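Local coordinates for protein exopolyphosphatase (Aquifex aeolicus, PDB 1T6C) that probably hydrolyses the phosphoanhydride bonds of inorganic polyphosphate and guanosine pentaphosphate, as a calcium-bound member of the actin-like Ppx/GppA phosphatase family, at residues 16-21 with 299-304; 245-250 with 261-266. All coordinates share one frame; numbering follows the deposited sequence. Where two conformers were deposited one is given.

Interaction 1. Residues 16-21 with 299-304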
loop_
_atom_site.group_PDB
_atom_site.type_symbol
_atom_site.label_atom_id
_atom_site.label_comp_id
_atom_site.label_asym_id
_atom_site.label_seq_id
_atom_site.Cartn_x
_atom_site.Cartn_y
_atom_site.Cartn_z
ATOM N N SER A 16 -4.367 -13.660 -5.092
ATOM C CA SER A 16 -3.159 -12.881 -5.270
ATOM C C SER A 16 -2.193 -13.240 -4.173
ATOM O O SER A 16 -2.623 -13.534 -3.057
ATOM C CB SER A 16 -3.417 -11.359 -5.268
ATOM O OG SER A 16 -3.846 -10.922 -4.014
ATOM N N ILE A 17 -0.916 -13.231 -4.517
ATOM C CA ILE A 17 0.180 -13.389 -3.541
ATOM C C ILE A 17 1.082 -12.193 -3.763
ATOM O O ILE A 17 1.441 -11.873 -4.896
ATOM C CB ILE A 17 0.910 -14.688 -3.785
ATOM C CG1 ILE A 17 0.011 -15.875 -3.450
ATOM C CG2 ILE A 17 2.185 -14.714 -2.978
ATOM C CD1 ILE A 17 0.607 -17.214 -3.794
ATOM N N ASP A 18 1.426 -11.512 -2.680
ATOM C CA ASP A 18 2.362 -10.397 -2.695
ATOM C C ASP A 18 3.526 -10.691 -1.755
ATOM O O ASP A 18 3.332 -10.954 -0.584
ATOM C CB ASP A 18 1.705 -9.046 -2.463
ATOM C CG ASP A 18 1.132 -8.899 -1.149
ATOM O OD1 ASP A 18 0.152 -9.637 -0.855
ATOM O OD2 ASP A 18 1.569 -8.047 -0.331
ATOM N N ILE A 19 4.714 -10.656 -2.324
ATOM C CA ILE A 19 5.948 -10.914 -1.613
ATOM C C ILE A 19 6.638 -9.574 -1.459
ATOM O O ILE A 19 7.066 -8.973 -2.440
ATOM C CB ILE A 19 6.831 -11.887 -2.435
ATOM C CG1 ILE A 19 6.133 -13.240 -2.629
ATOM C CG2 ILE A 19 8.215 -12.020 -1.790
ATOM C CD1 ILE A 19 6.884 -14.168 -3.534
ATOM N N GLY A 20 6.774 -9.122 -0.224
ATOM C CA GLY A 20 7.515 -7.916 0.081
ATOM C C GLY A 20 8.744 -8.210 0.910
ATOM O O GLY A 20 9.058 -9.358 1.162
ATOM N N SER A 21 9.409 -7.142 1.341
ATOM C CA SER A 21 10.632 -7.262 2.141
ATOM C C SER A 21 10.337 -7.700 3.575
ATOM O O SER A 21 11.258 -8.131 4.275
ATOM C CB SER A 21 11.461 -5.966 2.111
ATOM O OG SER A 21 10.690 -4.861 2.493
ATOM N N GLY A 299 -6.120 -1.839 -2.134
ATOM C CA GLY A 299 -4.980 -1.365 -2.881
ATOM C C GLY A 299 -4.424 -2.491 -3.730
ATOM O O GLY A 299 -5.183 -3.283 -4.310
ATOM N N LEU A 300 -3.102 -2.570 -3.810
ATOM C CA LEU A 300 -2.408 -3.557 -4.651
ATOM C C LEU A 300 -2.974 -4.970 -4.577
ATOM O O LEU A 300 -3.319 -5.542 -5.607
ATOM C CB LEU A 300 -0.911 -3.608 -4.291
ATOM C CG LEU A 300 -0.059 -4.747 -4.886
ATOM C CD1 LEU A 300 -0.069 -4.703 -6.425
ATOM C CD2 LEU A 300 1.314 -4.703 -4.350
ATOM N N ARG A 301 -3.023 -5.554 -3.372
ATOM C CA ARG A 301 -3.392 -6.948 -3.237
ATOM C C ARG A 301 -4.771 -7.251 -3.803
ATOM O O ARG A 301 -5.000 -8.261 -4.423
ATOM C CB ARG A 301 -3.360 -7.351 -1.781
ATOM C CG ARG A 301 -1.986 -7.430 -1.251
ATOM C CD ARG A 301 -1.984 -7.839 0.217
ATOM N NE ARG A 301 -0.990 -7.086 0.930
ATOM C CZ ARG A 301 -1.216 -6.003 1.651
ATOM N NH1 ARG A 301 -2.430 -5.512 1.809
ATOM N NH2 ARG A 301 -0.197 -5.412 2.243
ATOM N N GLU A 302 -5.693 -6.334 -3.579
ATOM C CA GLU A 302 -7.051 -6.505 -4.080
ATOM C C GLU A 302 -7.137 -6.127 -5.566
ATOM O O GLU A 302 -7.936 -6.689 -6.311
ATOM C CB GLU A 302 -8.034 -5.689 -3.256
ATOM C CG GLU A 302 -8.116 -6.069 -1.776
ATOM C CD GLU A 302 -7.025 -5.485 -0.879
ATOM O OE1 GLU A 302 -6.269 -4.564 -1.287
ATOM O OE2 GLU A 302 -6.933 -5.966 0.294
ATOM N N GLY A 303 -6.300 -5.205 -6.008
ATOM C CA GLY A 303 -6.281 -4.793 -7.416
ATOM C C GLY A 303 -5.789 -5.890 -8.326
ATOM O O GLY A 303 -6.203 -5.993 -9.480
ATOM N N VAL A 304 -4.876 -6.716 -7.818
ATOM C CA VAL A 304 -4.486 -7.902 -8.559
ATOM C C VAL A 304 -5.695 -8.829 -8.802
ATOM O O VAL A 304 -5.837 -9.414 -9.884
ATOM C CB VAL A 304 -3.343 -8.649 -7.824
ATOM C CG1 VAL A 304 -3.057 -10.027 -8.458
ATOM C CG2 VAL A 304 -2.065 -7.802 -7.806
#
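Asp18 and Arg301 form a salt bridge where the end of strand 12-19 meets the first turn of helix 300-313. Arg301 NE lies 3.0 Å from Asp18 OD2, and the N-H points at the oxygen with an angle of 148°. Both side chains were modelled in two conformers, and the bridge belongs to the pair described; it may not hold for every combination. The nitrogen comes from above the carboxylate plane, and the two flat groups are turned 53° against each other, so this is a single bond through NE and not the paired, coplanar form. The arginine chain bends at chi3, which brings NE beside OD2, while CZ and the terminal nitrogens stay farther off.

A second polar link runs from side chain to backbone. Ser16 OG donates to Arg301 O at 2.9 Å, tilted from the carbonyl plane; its chi1 of 67°, between the backbone N and the carbonyl carbon, turns the hydroxyl to the helix. The apolar part is small: Val304 CG1 presses on Ser16 CB at a tight 3.5 Å, and Tyr125 of helix 119-133 also touches Val304. At the helix start, Gly299 occupies the N-cap position and its N donates to Glu302 OE1, 2.9 Å away.

The helix that follows strand 292-296 of the second sheet packs back on the first strand of the N-terminal sheet, tying together the two halves of the actin-like fold. Arg25 brings a like charge close to Arg301 NH2; Asp18 probably offsets part of this positive charge.

Interaction 2. Residues 245-250 with 261-266; sequences KKWFDT and KRFRQV
Thr250, in the last turn of helix 241-251, and Phe263, just past helix 256-262, bring the two backbones nearest to each other, yet their CA atoms remain 10.7 Å apart, and no hydrogen bond spans the gap. Phe263 is the first residue to leave helical geometry and opens a type I beta turn to Val266, closed by Val266 N to Phe263 O at 3.0 Å.

Side chains bridge the distance. Trp247 and Phe263 make a T-shaped (edge-to-face) pair: the indole six-membered ring points its edge at one face of the phenyl ring, with centroids 5.1 Å apart and planes at 76°. Trp247 CZ3 comes within 3.5 Å of Phe263 CE2, toward the rim of the phenyl ring. Across the other face of that ring lies CG of Arg262, whose chain folds back so that Phe263 CZ lies over the centre of one guanidinium face.

Thr250 supplies a methyl group, CG2 reaching Phe263 CE1 at 3.7 Å. With OG1 beside the backbone N (chi1 -70°), CG2 is anti to that N and faces the phenyl ring, while OG1 donates to Lys246 O at 2.9 Å.

Leu222 of helix 214-223 touches both aromatic rings, Phe251 also meets Phe263, and Glu223 accepts the indole NE1 hydrogen. This small aromatic cluster joins helix 241-251 to the turn after helix 256-262, with the polar groups of Trp247 and Thr250 satisfied away from the phenyl ring.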
loop_
_atom_site.group_PDB
_atom_site.type_symbol
_atom_site.label_atom_id
_atom_site.label_comp_id
_atom_site.label_asym_id
_atom_site.label_seq_id
_atom_site.Cartn_x
_atom_site.Cartn_y
_atom_site.Cartn_z
ATOM N N LYS A 245 -5.153 18.184 8.691
ATOM C CA LYS A 245 -4.291 19.173 9.360
ATOM C C LYS A 245 -4.371 19.039 10.882
ATOM O O LYS A 245 -3.350 19.054 11.585
ATOM C CB LYS A 245 -4.654 20.614 8.948
ATOM C CG LYS A 245 -3.685 21.643 9.513
ATOM C CD LYS A 245 -4.099 23.074 9.296
ATOM C CE LYS A 245 -3.141 24.041 9.997
ATOM N NZ LYS A 245 -3.247 23.996 11.484
ATOM N N LYS A 246 -5.567 18.884 11.407
ATOM C CA LYS A 246 -5.728 18.768 12.852
ATOM C C LYS A 246 -5.046 17.515 13.399
ATOM O O LYS A 246 -4.414 17.573 14.461
ATOM C CB LYS A 246 -7.193 18.870 13.240
ATOM C CG LYS A 246 -7.641 20.311 13.208
ATOM C CD LYS A 246 -9.157 20.423 13.255
ATOM C CE LYS A 246 -9.647 21.200 14.467
ATOM N NZ LYS A 246 -11.141 21.126 14.531
ATOM N N TRP A 247 -5.093 16.407 12.655
ATOM C CA TRP A 247 -4.359 15.190 13.072
ATOM C C TRP A 247 -2.845 15.353 12.982
ATOM O O TRP A 247 -2.096 14.838 13.835
ATOM C CB TRP A 247 -4.829 13.951 12.286
ATOM C CG TRP A 247 -6.132 13.461 12.790
ATOM C CD1 TRP A 247 -7.349 13.600 12.207
ATOM C CD2 TRP A 247 -6.366 12.859 14.062
ATOM N NE1 TRP A 247 -8.330 13.094 13.029
ATOM C CE2 TRP A 247 -7.744 12.626 14.178
ATOM C CE3 TRP A 247 -5.530 12.454 15.118
ATOM C CZ2 TRP A 247 -8.308 12.051 15.294
ATOM C CZ3 TRP A 247 -6.100 11.875 16.211
ATOM C CH2 TRP A 247 -7.466 11.674 16.294
ATOM N N PHE A 248 -2.362 16.025 11.937
ATOM C CA PHE A 248 -0.947 16.348 11.848
ATOM C C PHE A 248 -0.507 17.167 13.071
ATOM O O PHE A 248 0.469 16.862 13.729
ATOM C CB PHE A 248 -0.601 17.090 10.549
ATOM C CG PHE A 248 0.875 17.210 10.345
ATOM C CD1 PHE A 248 1.577 16.233 9.651
ATOM C CD2 PHE A 248 1.585 18.262 10.890
ATOM C CE1 PHE A 248 2.967 16.291 9.521
ATOM C CE2 PHE A 248 2.933 18.333 10.737
ATOM C CZ PHE A 248 3.629 17.341 10.053
ATOM N N ASP A 249 -1.277 18.187 13.401
ATOM C CA ASP A 249 -0.950 19.041 14.526
ATOM C C ASP A 249 -0.998 18.299 15.871
ATOM O O ASP A 249 -0.209 18.595 16.772
ATOM C CB ASP A 249 -1.876 20.245 14.545
ATOM C CG ASP A 249 -1.591 21.218 13.424
ATOM O OD1 ASP A 249 -0.520 21.162 12.748
ATOM O OD2 ASP A 249 -2.469 22.050 13.116
ATOM N N THR A 250 -1.861 17.296 15.980
ATOM C CA THR A 250 -1.973 16.472 17.167
ATOM C C THR A 250 -0.742 15.608 17.307
ATOM O O THR A 250 -0.073 15.606 18.340
ATOM C CB THR A 250 -3.239 15.601 17.045
ATOM O OG1 THR A 250 -4.385 16.456 17.166
ATOM C CG2 THR A 250 -3.386 14.606 18.150
ATOM N N LYS A 261 -0.259 4.636 22.686
ATOM C CA LYS A 261 -0.919 4.630 23.981
ATOM C C LYS A 261 -2.117 5.566 23.984
ATOM O O LYS A 261 -3.168 5.229 24.515
ATOM C CB LYS A 261 0.053 5.061 25.071
ATOM C CG LYS A 261 1.250 4.136 25.210
ATOM C CD LYS A 261 2.179 4.670 26.283
ATOM C CE LYS A 261 3.287 3.709 26.665
ATOM N NZ LYS A 261 4.319 4.467 27.452
ATOM N N ARG A 262 -1.942 6.742 23.413
ATOM C CA ARG A 262 -3.016 7.754 23.355
ATOM C C ARG A 262 -4.088 7.424 22.342
ATOM O O ARG A 262 -5.267 7.675 22.583
ATOM C CB ARG A 262 -2.413 9.132 23.062
ATOM C CG ARG A 262 -3.375 10.280 22.952
ATOM C CD ARG A 262 -4.228 10.590 24.197
ATOM N NE ARG A 262 -5.224 11.613 23.907
ATOM C CZ ARG A 262 -6.372 11.406 23.302
ATOM N NH1 ARG A 262 -6.713 10.192 22.886
ATOM N NH2 ARG A 262 -7.198 12.418 23.063
ATOM N N PHE A 263 -3.669 6.862 21.210
ATOM C CA PHE A 263 -4.566 6.557 20.090
ATOM C C PHE A 263 -4.376 5.083 19.729
ATOM O O PHE A 263 -3.485 4.729 18.954
ATOM C CB PHE A 263 -4.258 7.474 18.901
ATOM C CG PHE A 263 -4.553 8.921 19.175
ATOM C CD1 PHE A 263 -3.512 9.846 19.342
ATOM C CD2 PHE A 263 -5.840 9.357 19.309
ATOM C CE1 PHE A 263 -3.796 11.178 19.610
ATOM C CE2 PHE A 263 -6.137 10.704 19.540
ATOM C CZ PHE A 263 -5.108 11.611 19.718
ATOM N N ARG A 264 -5.247 4.247 20.288
ATOM C CA ARG A 264 -5.136 2.790 20.207
ATOM C C ARG A 264 -5.037 2.233 18.801
ATOM O O ARG A 264 -4.412 1.196 18.592
ATOM C CB ARG A 264 -6.371 2.158 20.850
ATOM C CG ARG A 264 -6.406 2.260 22.320
ATOM C CD ARG A 264 -7.609 1.578 22.933
ATOM N NE ARG A 264 -7.679 2.044 24.313
ATOM C CZ ARG A 264 -6.935 1.571 25.289
ATOM N NH1 ARG A 264 -6.124 0.537 25.080
ATOM N NH2 ARG A 264 -7.061 2.099 26.505
ATOM N N GLN A 265 -5.631 2.916 17.834
ATOM C CA GLN A 265 -5.632 2.438 16.455
ATOM C C GLN A 265 -4.268 2.525 15.790
ATOM O O GLN A 265 -3.996 1.808 14.823
ATOM C CB GLN A 265 -6.674 3.192 15.638
ATOM C CG GLN A 265 -8.082 2.973 16.164
ATOM C CD GLN A 265 -8.593 4.131 17.004
ATOM O OE1 GLN A 265 -7.862 4.673 17.869
ATOM N NE2 GLN A 265 -9.831 4.568 16.724
ATOM N N VAL A 266 -3.400 3.389 16.312
ATOM C CA VAL A 266 -2.021 3.474 15.811
ATOM C C VAL A 266 -1.212 2.246 16.183
ATOM O O VAL A 266 -1.004 1.993 17.368
ATOM C CB VAL A 266 -1.323 4.762 16.360
ATOM C CG1 VAL A 266 0.083 4.882 15.818
ATOM C CG2 VAL A 266 -2.170 5.991 15.961
#

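How the interactions relate
The two contacts lie in different parts of the molecule, with centres 28 Å apart and nearest atoms about 15 Å apart, and they do not touch. Along the chain, 245-250 and 261-266 are nested inside the long loop closed by 16-21 with 299-304. Interaction 1 is the more central, its centre about 9 Å from the centre of the chain, and the side chain of Arg301 lies about 10 Å from the bound calcium ion held by Asp144, Gly146, Ser149 and Glu151. Interaction 2 is a surface contact away from that site; the side chain of Trp247 is about 3 Å from a bound MPD (methylpentanediol), probably from the crystallisation liquor. One is chiefly ionic and polar, the other aromatic.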